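Local coordinates for putative DNA protection protein (Streptomyces coelicolor, PDB 4CYB), which probably oxidises and binds iron as a twelve-subunit, ferritin-like cage of the Dps family, at residues 26-31 against 80-85. Sequence-based numbering, arbitrary orientation.
Sequences QRLNKV and QTLGGV
Asn-29 and Leu-28, neighbours on helix 18-48, meet the chain where it leaves helix 54-81, one with a polar grip and the other with an apolar one. The amide nitrogen ND2 of Asn-29 donates to Val-85 O at 2.9 Å, a slightly bent bond (156° at the hydrogen) that reaches the oxygen from 31° out of the carbonyl plane. OD1 of the same amide accepts from the backbone N of Val-87. Asparagine suits the place, since one short, flat group offers both donor and acceptor to a backbone that has left the helix. Val-85 contributes only backbone here; its side chain leaves the backbone away from helix 18-48 and packs on Phe-6 and on Leu-48 of a neighbouring subunit. One residue earlier on the helix, Leu-28 crosses Leu-82 at about a right angle, their CD1 methyls meeting at 3.8 Å. In each, CG lies anti to the carbonyl carbon, which turns the branched end toward the other segment, where Thr-142 of helix 140-164 touches both. Gly-83, at phi 90°, is the first residue to leave helical geometry; a CB there would press on Leu-82 O. This is a C-terminal Schellman motif packed against the first helix of the ferritin-like four-helix bundle.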
ATOM      1  N   GLN J  26     -22.534   7.182 -33.097  1.00 23.20           N
ATOM      2  CA  GLN J  26     -23.053   8.559 -33.158  1.00 22.84           C
ATOM      3  C   GLN J  26     -23.582   9.003 -31.811  1.00 23.39           C
ATOM      4  O   GLN J  26     -23.269  10.133 -31.412  1.00 26.41           O
ATOM      5  CB  GLN J  26     -24.225   8.658 -34.162  1.00 26.40           C
ATOM      6  CG  GLN J  26     -23.810   8.379 -35.578  1.00 34.34           C
ATOM      7  CD  GLN J  26     -25.017   8.103 -36.514  1.00 42.69           C
ATOM      8  OE1 GLN J  26     -24.824   7.863 -37.705  1.00 46.09           O
ATOM      9  NE2 GLN J  26     -26.243   8.154 -35.976  1.00 47.66           N
ATOM     10  N   ARG J  27     -24.369   8.177 -31.104  1.00 21.03           N
ATOM     11  CA  ARG J  27     -24.887   8.605 -29.818  1.00 22.64           C
ATOM     12  C   ARG J  27     -23.723   8.778 -28.796  1.00 24.63           C
ATOM     13  O   ARG J  27     -23.705   9.750 -28.012  1.00 23.80           O
ATOM     14  CB  ARG J  27     -25.946   7.660 -29.232  1.00 24.29           C
ATOM     15  CG  ARG J  27     -27.161   7.405 -30.111  1.00 28.33           C
ATOM     16  CD  ARG J  27     -27.858   8.668 -30.594  1.00 26.37           C
ATOM     17  NE  ARG J  27     -28.224   9.563 -29.521  1.00 26.10           N
ATOM     18  CZ  ARG J  27     -29.425   9.638 -28.940  1.00 28.91           C
ATOM     19  NH1 ARG J  27     -30.440   8.825 -29.302  1.00 30.33           N
ATOM     20  NH2 ARG J  27     -29.623  10.553 -28.017  1.00 27.52           N
ATOM     21  N   LEU J  28     -22.780   7.829 -28.832  1.00 22.26           N
ATOM     22  CA  LEU J  28     -21.664   7.887 -27.846  1.00 20.85           C
ATOM     23  C   LEU J  28     -20.833   9.123 -28.090  1.00 21.78           C
ATOM     24  O   LEU J  28     -20.361   9.738 -27.098  1.00 25.49           O
ATOM     25  CB  LEU J  28     -20.803   6.610 -27.889  1.00 20.78           C
ATOM     26  CG  LEU J  28     -21.483   5.383 -27.261  1.00 21.12           C
ATOM     27  CD1 LEU J  28     -20.786   4.070 -27.592  1.00 22.65           C
ATOM     28  CD2 LEU J  28     -21.693   5.534 -25.748  1.00 25.46           C
ATOM     29  N   ASN J  29     -20.602   9.469 -29.361  1.00 20.89           N
ATOM     30  CA  ASN J  29     -19.778  10.625 -29.655  1.00 22.52           C
ATOM     31  C   ASN J  29     -20.398  11.927 -29.194  1.00 22.47           C
ATOM     32  O   ASN J  29     -19.698  12.853 -28.848  1.00 21.02           O
ATOM     33  CB  ASN J  29     -19.302  10.721 -31.110  1.00 22.99           C
ATOM     34  CG  ASN J  29     -17.983   9.998 -31.334  1.00 26.28           C
ATOM     35  OD1 ASN J  29     -17.051  10.120 -30.526  1.00 26.28           O
ATOM     36  ND2 ASN J  29     -17.884   9.277 -32.441  1.00 22.52           N
ATOM     37  N   LYS J  30     -21.720  12.018 -29.217  1.00 22.64           N
ATOM     38  CA  LYS J  30     -22.353  13.229 -28.696  1.00 20.54           C
ATOM     39  C   LYS J  30     -22.169  13.320 -27.187  1.00 21.25           C
ATOM     40  O   LYS J  30     -21.821  14.401 -26.651  1.00 21.55           O
ATOM     41  CB  LYS J  30     -23.867  13.279 -29.091  1.00 21.98           C
ATOM     42  CG  LYS J  30     -24.606  14.519 -28.551  1.00 25.94           C
ATOM     43  CD  LYS J  30     -23.893  15.824 -28.906  1.00 26.25           C
ATOM     44  CE  LYS J  30     -24.840  17.007 -28.710  1.00 26.50           C
ATOM     45  NZ  LYS J  30     -25.485  17.037 -27.385  1.00 25.01           N
ATOM     46  N   VAL J  31     -22.395  12.219 -26.501  1.00 21.59           N
ATOM     47  CA  VAL J  31     -22.182  12.173 -25.045  1.00 21.74           C
ATOM     48  C   VAL J  31     -20.723  12.540 -24.759  1.00 19.91           C
ATOM     49  O   VAL J  31     -20.434  13.268 -23.805  1.00 21.17           O
ATOM     50  CB  VAL J  31     -22.519  10.786 -24.469  1.00 23.40           C
ATOM     51  CG1 VAL J  31     -22.074  10.683 -23.001  1.00 24.54           C
ATOM     52  CG2 VAL J  31     -24.049  10.573 -24.567  1.00 24.62           C
ATOM     53  N   GLN J  80     -14.351   2.947 -29.995  1.00 19.00           N
ATOM     54  CA  GLN J  80     -13.361   2.164 -30.736  1.00 19.53           C
ATOM     55  C   GLN J  80     -13.704   0.653 -30.785  1.00 20.23           C
ATOM     56  O   GLN J  80     -13.505  -0.013 -31.813  1.00 19.04           O
ATOM     57  CB  GLN J  80     -11.947   2.362 -30.103  1.00 19.06           C
ATOM     58  CG  GLN J  80     -11.526   3.836 -30.096  1.00 21.11           C
ATOM     59  CD  GLN J  80     -11.538   4.444 -31.492  1.00 24.04           C
ATOM     60  OE1 GLN J  80     -12.116   5.485 -31.671  1.00 25.56           O
ATOM     61  NE2 GLN J  80     -10.970   3.764 -32.480  1.00 22.95           N
ATOM     62  N   THR J  81     -14.213   0.136 -29.664  1.00 19.84           N
ATOM     63  CA  THR J  81     -14.608  -1.244 -29.559  1.00 20.65           C
ATOM     64  C   THR J  81     -15.716  -1.571 -30.595  1.00 23.67           C
ATOM     65  O   THR J  81     -15.797  -2.713 -31.081  1.00 21.37           O
ATOM     66  CB  THR J  81     -15.152  -1.519 -28.139  1.00 23.14           C
ATOM     67  OG1 THR J  81     -14.058  -1.384 -27.184  1.00 23.83           O
ATOM     68  CG2 THR J  81     -15.763  -2.954 -28.060  1.00 22.08           C
ATOM     69  N   LEU J  82     -16.548  -0.590 -30.911  1.00 22.70           N
ATOM     70  CA  LEU J  82     -17.624  -0.809 -31.922  1.00 22.06           C
ATOM     71  C   LEU J  82     -17.109  -0.595 -33.342  1.00 25.38           C
ATOM     72  O   LEU J  82     -17.899  -0.683 -34.299  1.00 24.36           O
ATOM     73  CB  LEU J  82     -18.792   0.160 -31.616  1.00 20.29           C
ATOM     74  CG  LEU J  82     -19.448  -0.105 -30.256  1.00 25.59           C
ATOM     75  CD1 LEU J  82     -20.351   1.062 -29.894  1.00 26.44           C
ATOM     76  CD2 LEU J  82     -20.285  -1.374 -30.226  1.00 26.42           C
ATOM     77  N   GLY J  83     -15.810  -0.313 -33.505  1.00 22.97           N
ATOM     78  CA  GLY J  83     -15.224  -0.145 -34.860  1.00 23.99           C
ATOM     79  C   GLY J  83     -15.299   1.290 -35.342  1.00 24.95           C
ATOM     80  O   GLY J  83     -15.040   1.563 -36.488  1.00 23.72           O
ATOM     81  N   GLY J  84     -15.738   2.200 -34.473  1.00 22.26           N
ATOM     82  CA  GLY J  84     -15.933   3.622 -34.847  1.00 23.03           C
ATOM     83  C   GLY J  84     -14.697   4.482 -34.562  1.00 24.04           C
ATOM     84  O   GLY J  84     -13.573   3.953 -34.318  1.00 24.56           O
ATOM     85  N   VAL J  85     -14.900   5.783 -34.664  1.00 21.66           N
ATOM     86  CA  VAL J  85     -13.856   6.786 -34.415  1.00 25.10           C
ATOM     87  C   VAL J  85     -14.302   7.748 -33.335  1.00 24.54           C
ATOM     88  O   VAL J  85     -15.287   8.539 -33.516  1.00 23.82           O
ATOM     89  CB  VAL J  85     -13.448   7.530 -35.728  1.00 27.04           C
ATOM     90  CG1 VAL J  85     -12.210   8.453 -35.481  1.00 25.82           C
ATOM     91  CG2 VAL J  85     -13.157   6.485 -36.822  1.00 25.21           C
TER